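Local coordinates for protein Cyclase/dehydrase (Mycobacterium smegmatis str. MC2 155, PDB 5Z8O) that is of unknown function but belongs to the START superfamily, whose members commonly bind lipids or other hydrophobic ligands, at residues 85-90 with 110-115. Residues are numbered along the deposited sequence; the frame is centred on the assembly and turned at random.
Sequences HFTKQE and DVEVKL
Lys88 reaches diagonally to Asp110 on the neighbouring strand, two residues from its paired residue Glu112, and its side chain alternates between these two before ending at Asp110. CB packs on Glu112 CB at 3.6 Å; with CG anti to the backbone N (chi1 172°), CG lies 3.9 Å from Asp110 O, CD brushes Glu112 CG, and CE comes up against the Asp110 carboxylate. At the tip, NZ forms a salt bridge to Asp110 OD2 (3.0 Å), approaching from above the carboxylate plane, and a long one to Glu90 OE1, so the ammonium group probably eases the repulsion between the two acids. Strands 86-97 and 103-113 form an antiparallel hairpin in the curved sheet of this START-type, Bet v 1-like fold, and a classic beta bulge interrupts their pairing here. Glu112 O accepts hydrogen bonds from Thr87 N (3.0 Å) and, weakly, from Lys88 N (3.4 Å), while Glu112 N returns a bond to Lys88 O. Before the corner at Thr87, the Phe86 ring presents CE2 edge-on to CB of Val111, which also packs against helix 119-144, at 4.1 Å and touches Val113 CG1 obliquely. Past the bulge, Lys114 N donates to His85 O at 2.7 Å, and a water donating to that same oxygen accepts a bond from Leu115 N.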
ATOM      1  N   HIS B  85      -7.823  -9.655  -2.530  1.00 26.16           N
ATOM      2  CA  HIS B  85      -8.116 -11.002  -3.016  1.00 25.36           C
ATOM      3  C   HIS B  85      -7.274 -12.105  -2.374  1.00 23.07           C
ATOM      4  O   HIS B  85      -7.690 -13.268  -2.370  1.00 27.99           O
ATOM      5  CB  HIS B  85      -7.963 -11.063  -4.541  1.00 24.35           C
ATOM      6  CG  HIS B  85      -8.742 -10.012  -5.268  1.00 30.24           C
ATOM      7  ND1 HIS B  85     -10.119  -9.967  -5.259  1.00 34.97           N
ATOM      8  CD2 HIS B  85      -8.338  -8.970  -6.033  1.00 35.23           C
ATOM      9  CE1 HIS B  85     -10.530  -8.941  -5.983  1.00 37.16           C
ATOM     10  NE2 HIS B  85      -9.468  -8.321  -6.464  1.00 36.11           N
ATOM     11  N   PHE B  86      -6.104 -11.778  -1.832  1.00 21.34           N
ATOM     12  CA  PHE B  86      -5.193 -12.793  -1.319  1.00 22.45           C
ATOM     13  C   PHE B  86      -4.984 -12.637   0.179  1.00 24.53           C
ATOM     14  O   PHE B  86      -4.839 -11.519   0.685  1.00 24.89           O
ATOM     15  CB  PHE B  86      -3.835 -12.729  -2.035  1.00 23.97           C
ATOM     16  CG  PHE B  86      -3.901 -13.074  -3.494  1.00 30.86           C
ATOM     17  CD1 PHE B  86      -4.269 -12.125  -4.430  1.00 35.75           C
ATOM     18  CD2 PHE B  86      -3.593 -14.353  -3.929  1.00 36.08           C
ATOM     19  CE1 PHE B  86      -4.332 -12.443  -5.773  1.00 39.15           C
ATOM     20  CE2 PHE B  86      -3.651 -14.678  -5.269  1.00 37.31           C
ATOM     21  CZ  PHE B  86      -4.022 -13.722  -6.192  1.00 38.86           C
ATOM     22  N   THR B  87      -4.973 -13.769   0.886  1.00 25.00           N
ATOM     23  CA  THR B  87      -4.515 -13.805   2.269  1.00 25.22           C
ATOM     24  C   THR B  87      -3.041 -14.164   2.389  1.00 25.27           C
ATOM     25  O   THR B  87      -2.410 -13.818   3.394  1.00 28.63           O
ATOM     26  CB  THR B  87      -5.332 -14.811   3.085  1.00 28.23           C
ATOM     27  OG1 THR B  87      -5.262 -16.097   2.462  1.00 29.58           O
ATOM     28  CG2 THR B  87      -6.784 -14.381   3.170  1.00 30.55           C
ATOM     29  N   LYS B  88      -2.482 -14.845   1.391  1.00 22.53           N
ATOM     30  CA  LYS B  88      -1.082 -15.243   1.395  1.00 21.25           C
ATOM     31  C   LYS B  88      -0.570 -15.206  -0.036  1.00 22.74           C
ATOM     32  O   LYS B  88      -1.278 -15.607  -0.963  1.00 19.65           O
ATOM     33  CB  LYS B  88      -0.901 -16.650   1.989  1.00 19.33           C
ATOM     34  CG  LYS B  88       0.508 -17.229   1.869  1.00 19.97           C
ATOM     35  CD  LYS B  88       0.604 -18.594   2.550  1.00 20.75           C
ATOM     36  CE  LYS B  88       1.775 -19.396   2.025  1.00 25.67           C
ATOM     37  NZ  LYS B  88       2.177 -20.501   2.947  1.00 31.99           N
ATOM     38  N   GLN B  89       0.652 -14.704  -0.210  1.00 18.83           N
ATOM     39  CA  GLN B  89       1.353 -14.832  -1.485  1.00 20.54           C
ATOM     40  C   GLN B  89       2.846 -14.786  -1.194  1.00 20.25           C
ATOM     41  O   GLN B  89       3.387 -13.724  -0.872  1.00 20.19           O
ATOM     42  CB  GLN B  89       0.943 -13.744  -2.470  1.00 24.19           C
ATOM     43  CG  GLN B  89       1.548 -13.928  -3.851  1.00 29.63           C
ATOM     44  CD  GLN B  89       2.711 -13.001  -4.099  1.00 39.65           C
ATOM     45  OE1 GLN B  89       2.838 -11.966  -3.444  1.00 45.48           O
ATOM     46  NE2 GLN B  89       3.577 -13.369  -5.036  1.00 40.62           N
ATOM     47  N   GLU B  90       3.500 -15.941  -1.274  1.00 19.08           N
ATOM     48  CA  GLU B  90       4.930 -16.060  -1.029  1.00 17.78           C
ATOM     49  C   GLU B  90       5.604 -16.522  -2.312  1.00 18.30           C
ATOM     50  O   GLU B  90       5.266 -17.585  -2.843  1.00 19.11           O
ATOM     51  CB  GLU B  90       5.196 -17.033   0.117  1.00 21.80           C
ATOM     52  CG  GLU B  90       4.616 -16.561   1.443  1.00 25.03           C
ATOM     53  CD  GLU B  90       4.866 -17.544   2.569  1.00 25.69           C
ATOM     54  OE1 GLU B  90       5.480 -18.599   2.305  1.00 22.85           O
ATOM     55  OE2 GLU B  90       4.427 -17.273   3.707  1.00 27.77           O
ATOM     56  N   ASP B 110       3.465 -19.585  -3.757  1.00 25.63           N
ATOM     57  CA  ASP B 110       2.579 -20.218  -2.785  1.00 28.64           C
ATOM     58  C   ASP B 110       1.530 -19.189  -2.388  1.00 27.04           C
ATOM     59  O   ASP B 110       1.847 -18.220  -1.691  1.00 23.90           O
ATOM     60  CB  ASP B 110       3.365 -20.717  -1.570  1.00 33.47           C
ATOM     61  CG  ASP B 110       2.550 -21.636  -0.687  1.00 38.16           C
ATOM     62  OD1 ASP B 110       1.490 -22.112  -1.143  1.00 38.92           O
ATOM     63  OD2 ASP B 110       2.979 -21.893   0.456  1.00 41.93           O
ATOM     64  N   VAL B 111       0.287 -19.384  -2.836  1.00 25.73           N
ATOM     65  CA  VAL B 111      -0.756 -18.384  -2.652  1.00 26.40           C
ATOM     66  C   VAL B 111      -1.956 -18.985  -1.925  1.00 28.47           C
ATOM     67  O   VAL B 111      -2.216 -20.190  -1.964  1.00 26.50           O
ATOM     68  CB  VAL B 111      -1.203 -17.755  -3.989  1.00 26.96           C
ATOM     69  CG1 VAL B 111      -0.023 -17.139  -4.707  1.00 27.89           C
ATOM     70  CG2 VAL B 111      -1.869 -18.792  -4.870  1.00 34.31           C
ATOM     71  N   GLU B 112      -2.701 -18.095  -1.268  1.00 32.40           N
ATOM     72  CA  GLU B 112      -3.979 -18.366  -0.622  1.00 34.46           C
ATOM     73  C   GLU B 112      -4.910 -17.251  -1.074  1.00 30.41           C
ATOM     74  O   GLU B 112      -4.526 -16.079  -1.028  1.00 27.12           O
ATOM     75  CB  GLU B 112      -3.870 -18.301   0.914  1.00 39.97           C
ATOM     76  CG  GLU B 112      -3.258 -19.451   1.734  1.00 48.90           C
ATOM     77  CD  GLU B 112      -3.676 -20.837   1.324  1.00 58.53           C
ATOM     78  OE1 GLU B 112      -2.813 -21.737   1.312  1.00 60.04           O
ATOM     79  OE2 GLU B 112      -4.872 -21.035   1.032  1.00 61.86           O
ATOM     80  N   VAL B 113      -6.125 -17.589  -1.496  1.00 29.00           N
ATOM     81  CA  VAL B 113      -7.072 -16.567  -1.932  1.00 27.96           C
ATOM     82  C   VAL B 113      -8.143 -16.420  -0.862  1.00 23.62           C
ATOM     83  O   VAL B 113      -8.439 -17.360  -0.116  1.00 26.62           O
ATOM     84  CB  VAL B 113      -7.696 -16.875  -3.311  1.00 32.40           C
ATOM     85  CG1 VAL B 113      -6.632 -16.817  -4.401  1.00 34.11           C
ATOM     86  CG2 VAL B 113      -8.380 -18.224  -3.299  1.00 32.98           C
ATOM     87  N   LYS B 114      -8.742 -15.226  -0.798  1.00 22.48           N
ATOM     88  CA  LYS B 114      -9.722 -14.947   0.251  1.00 21.97           C
ATOM     89  C   LYS B 114     -11.004 -15.740   0.042  1.00 23.76           C
ATOM     90  O   LYS B 114     -11.523 -16.352   0.982  1.00 27.02           O
ATOM     91  CB  LYS B 114     -10.027 -13.450   0.327  1.00 20.30           C
ATOM     92  CG  LYS B 114      -8.884 -12.620   0.886  1.00 24.21           C
ATOM     93  CD  LYS B 114      -9.153 -11.130   0.756  1.00 30.03           C
ATOM     94  CE  LYS B 114      -8.033 -10.316   1.391  1.00 31.72           C
ATOM     95  NZ  LYS B 114      -8.395  -8.884   1.568  1.00 31.71           N
ATOM     96  N   LEU B 115     -11.532 -15.745  -1.178  1.00 22.04           N
ATOM     97  CA  LEU B 115     -12.737 -16.511  -1.443  1.00 20.83           C
ATOM     98  C   LEU B 115     -12.436 -18.007  -1.397  1.00 23.91           C
ATOM     99  O   LEU B 115     -11.307 -18.432  -1.660  1.00 20.65           O
ATOM    100  CB  LEU B 115     -13.331 -16.138  -2.798  1.00 22.62           C
ATOM    101  CG  LEU B 115     -13.616 -14.652  -3.006  1.00 24.01           C
ATOM    102  CD1 LEU B 115     -13.577 -14.303  -4.477  1.00 21.42           C
ATOM    103  CD2 LEU B 115     -14.970 -14.312  -2.398  1.00 28.51           C
TER
HETATM  104  O   HOH W   1     -10.333 -13.965  -3.283  1.00 20.48           O
HETATM  105  O   HOH W   2     -10.241  -8.502  -1.356  1.00 28.80           O